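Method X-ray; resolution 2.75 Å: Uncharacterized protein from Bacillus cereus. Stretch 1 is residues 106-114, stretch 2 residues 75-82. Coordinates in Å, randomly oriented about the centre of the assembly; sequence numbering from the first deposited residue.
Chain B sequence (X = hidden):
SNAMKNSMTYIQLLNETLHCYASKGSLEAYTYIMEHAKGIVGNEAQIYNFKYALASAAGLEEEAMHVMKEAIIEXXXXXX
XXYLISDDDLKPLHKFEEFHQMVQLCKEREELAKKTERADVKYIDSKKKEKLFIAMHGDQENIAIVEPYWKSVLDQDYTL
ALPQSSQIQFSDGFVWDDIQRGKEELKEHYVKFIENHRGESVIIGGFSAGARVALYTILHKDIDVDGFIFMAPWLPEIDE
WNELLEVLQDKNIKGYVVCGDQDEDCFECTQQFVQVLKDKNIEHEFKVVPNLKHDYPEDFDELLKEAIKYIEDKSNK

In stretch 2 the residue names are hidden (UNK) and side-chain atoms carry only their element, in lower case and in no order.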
# COMPACT_ATOMS: atom_id res chain seq x y z
N CYS B 106 49.28 -5.64 -7.30
CA CYS B 106 47.97 -6.26 -7.02
C CYS B 106 47.99 -7.16 -5.80
O CYS B 106 47.04 -7.17 -5.01
CB CYS B 106 47.47 -7.09 -8.20
SG CYS B 106 47.04 -6.15 -9.68
N LYS B 107 49.05 -7.94 -5.64
CA LYS B 107 49.16 -8.85 -4.52
C LYS B 107 48.98 -8.08 -3.22
O LYS B 107 48.26 -8.50 -2.33
CB LYS B 107 50.50 -9.58 -4.53
CG LYS B 107 50.60 -10.51 -3.33
CD LYS B 107 51.88 -11.33 -3.26
CE LYS B 107 52.02 -12.32 -4.40
NZ LYS B 107 53.22 -13.18 -4.20
N GLU B 108 49.67 -6.96 -3.14
CA GLU B 108 49.60 -6.09 -1.99
C GLU B 108 48.17 -5.66 -1.74
O GLU B 108 47.62 -5.88 -0.66
CB GLU B 108 50.49 -4.90 -2.32
CG GLU B 108 50.33 -3.65 -1.49
CD GLU B 108 51.21 -2.56 -2.04
OE1 GLU B 108 50.72 -1.42 -2.25
OE2 GLU B 108 52.37 -2.88 -2.38
N ARG B 109 47.56 -5.04 -2.75
CA ARG B 109 46.19 -4.57 -2.65
C ARG B 109 45.23 -5.70 -2.33
O ARG B 109 44.23 -5.48 -1.67
CB ARG B 109 45.75 -3.86 -3.93
CG ARG B 109 46.52 -2.59 -4.23
CD ARG B 109 46.22 -2.04 -5.62
NE ARG B 109 47.01 -0.85 -5.92
CZ ARG B 109 47.08 -0.26 -7.11
NH1 ARG B 109 46.45 -0.77 -8.16
NH2 ARG B 109 47.83 0.82 -7.28
N GLU B 110 45.54 -6.91 -2.79
CA GLU B 110 44.69 -8.08 -2.53
C GLU B 110 44.79 -8.55 -1.09
O GLU B 110 43.77 -8.75 -0.42
CB GLU B 110 45.09 -9.23 -3.45
CG GLU B 110 44.27 -10.51 -3.34
CD GLU B 110 44.77 -11.58 -4.30
OE1 GLU B 110 44.19 -12.70 -4.39
OE2 GLU B 110 45.77 -11.29 -4.99
N GLU B 111 46.01 -8.73 -0.60
CA GLU B 111 46.21 -9.18 0.77
C GLU B 111 45.48 -8.25 1.72
O GLU B 111 44.77 -8.70 2.63
CB GLU B 111 47.70 -9.25 1.08
CG GLU B 111 48.40 -10.31 0.23
CD GLU B 111 49.89 -10.37 0.44
OE1 GLU B 111 50.44 -9.54 1.21
OE2 GLU B 111 50.53 -11.25 -0.18
N LEU B 112 45.62 -6.95 1.46
CA LEU B 112 44.96 -5.91 2.25
C LEU B 112 43.45 -6.00 2.13
O LEU B 112 42.74 -5.94 3.13
CB LEU B 112 45.39 -4.54 1.74
CG LEU B 112 44.72 -3.33 2.39
CD1 LEU B 112 44.90 -3.32 3.91
CD2 LEU B 112 45.26 -2.06 1.76
N ALA B 113 42.97 -6.09 0.91
CA ALA B 113 41.55 -6.16 0.65
C ALA B 113 40.90 -7.39 1.26
O ALA B 113 39.74 -7.32 1.68
CB ALA B 113 41.29 -6.12 -0.84
N LYS B 114 41.62 -8.51 1.31
CA LYS B 114 41.05 -9.72 1.88
C LYS B 114 40.96 -9.69 3.39
O LYS B 114 40.03 -10.24 3.95
CB LYS B 114 41.77 -11.00 1.46
CG LYS B 114 41.59 -11.40 0.01
CD LYS B 114 42.15 -12.80 -0.21
CE LYS B 114 42.15 -13.18 -1.69
NZ LYS B 114 40.80 -13.23 -2.33
N UNK B 75 44.17 3.85 -12.43
CA UNK B 75 42.91 3.72 -11.70
C UNK B 75 42.98 3.00 -10.37
O UNK B 75 42.03 3.00 -9.61
c UNK B 75 41.82 3.18 -12.61
c UNK B 75 40.30 3.77 -14.53
c UNK B 75 41.45 4.22 -13.66
n UNK B 75 40.85 5.51 -16.25
c UNK B 75 39.79 4.92 -15.39
N UNK B 76 44.14 2.42 -10.07
CA UNK B 76 44.35 1.71 -8.81
C UNK B 76 43.54 0.45 -8.51
O UNK B 76 43.29 0.17 -7.35
N UNK B 77 43.12 -0.30 -9.53
CA UNK B 77 42.37 -1.52 -9.26
C UNK B 77 43.34 -2.67 -9.05
O UNK B 77 44.54 -2.53 -9.26
c UNK B 77 40.41 -0.46 -12.16
c UNK B 77 38.55 0.49 -10.36
c UNK B 77 39.47 0.45 -12.57
c UNK B 77 39.51 -0.42 -9.96
c UNK B 77 38.54 0.93 -11.67
c UNK B 77 40.49 -0.86 -10.84
c UNK B 77 41.46 -1.91 -10.42
N UNK B 78 42.81 -3.83 -8.65
CA UNK B 78 43.66 -5.02 -8.44
C UNK B 78 42.88 -6.28 -8.83
O UNK B 78 41.65 -6.27 -8.82
c UNK B 78 44.12 -5.15 -6.98
c UNK B 78 42.30 -4.53 -5.33
c UNK B 78 40.97 -8.83 -4.79
c UNK B 78 42.47 -6.71 -5.75
c UNK B 78 43.02 -5.43 -6.04
c UNK B 78 42.76 -8.01 -6.18
c UNK B 78 42.00 -9.05 -5.71
c UNK B 78 40.66 -7.58 -4.35
n UNK B 78 41.35 -5.18 -4.57
c UNK B 78 41.43 -6.52 -4.83
N UNK B 79 43.60 -7.36 -9.14
CA UNK B 79 43.00 -8.64 -9.51
C UNK B 79 43.69 -9.78 -8.77
O UNK B 79 44.79 -9.62 -8.26
c UNK B 79 41.16 -7.68 -12.08
c UNK B 79 40.59 -6.62 -12.77
o UNK B 79 40.83 -4.54 -13.92
c UNK B 79 41.38 -5.59 -13.20
c UNK B 79 43.28 -6.64 -12.21
c UNK B 79 42.72 -5.60 -12.92
c UNK B 79 43.11 -8.85 -11.01
c UNK B 79 42.50 -7.70 -11.79
N UNK B 80 43.02 -10.94 -8.71
CA UNK B 80 43.54 -12.13 -8.01
C UNK B 80 44.96 -12.51 -8.38
O UNK B 80 45.35 -12.48 -9.54
N UNK B 81 45.74 -12.90 -7.38
CA UNK B 81 47.11 -13.27 -7.62
C UNK B 81 47.16 -14.50 -8.46
O UNK B 81 47.87 -14.53 -9.46
c UNK B 81 49.26 -14.01 -6.53
c UNK B 81 47.83 -13.56 -6.31
n UNK B 81 49.75 -14.83 -5.62
o UNK B 81 49.94 -13.59 -7.46
N UNK B 82 46.42 -15.53 -8.04
CA UNK B 82 46.41 -16.80 -8.75
C UNK B 82 45.99 -16.58 -10.19
O UNK B 82 46.64 -17.05 -11.11
o UNK B 82 44.77 -20.07 -6.51
o UNK B 82 45.17 -21.51 -8.13
c UNK B 82 45.73 -19.24 -8.57
c UNK B 82 45.54 -17.83 -8.03
c UNK B 82 45.16 -20.34 -7.68
O HOH W 1 47.35 -9.90 -6.85

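Position 75 carries four carbons in an unbranched row ending in a nitrogen, and none of these atoms touches the helix of stretch 1. The chain is that of a lysine, K75, its amine engaged elsewhere in the structure.

Position 76 has no side-chain atoms and is therefore glycine. It is the first residue to leave helical geometry after a helix, with a phi of 64°, a value that favours glycine. The backbone of G76 lies against R109, whose NH1 is 3.2 Å from G76 C, and G76 O sits over one face of the guanidinium.

At position 77 one carbon leads to a ring of six carbons without a heteroatom, which identifies phenylalanine. The CA-to-CB bond of F77 points away from the helix, so the contact is made by its backbone: R109 NH1 donates a hydrogen bond to F77 O at 2.8 Å, near the guanidinium plane.

Position 78 has one carbon followed by fused five- and six-membered rings holding eight carbons and one nitrogen, a double ring that lies along R109, E110 and A113. Only tryptophan fits. The CA of E110 stands 4.0 Å from the centroid of the six-membered ring of W78 and 8° off its normal, a CH-pi contact over the face. A113 CB approaches W78 CZ2 at 3.9 Å, while R109 CB packs on W78 CB at 3.7 Å.

Position 79 shows one carbon and a six-carbon ring bearing an oxygen, hence tyrosine. The CA-to-CB bond of Y79 points away, but its backbone N gives a weak hydrogen bond to C106 SG at 3.7 Å.

Position 80 again lacks side-chain atoms: G80 occupies the N-cap position of the next helix. A CB here would have room, so the contact alone does not demand glycine.

Position 81 has two carbons, the second carrying one oxygen and one nitrogen, an amide that fits asparagine. N81 ND2 lies 3.6 Å from K107 CE, and N81 N makes a weak hydrogen bond to E110 OE2 at 2.9 Å.

Position 82 has three carbons, the third carrying two oxygens. It is glutamate, E82, and it makes no contact.

The contact thus centres on W78, whose indole rests on the helix surface beside E110 and A113, with polar links on both sides of it in sequence. R109 holds the F77 carbonyl, and E110 reaches the first turn of the following helix. A water adds to the latter link, donating to Y79 O at 2.9 Å and to E110 OE2 at 2.8 Å.

Stretch 2 75-82: KGFWYGNE
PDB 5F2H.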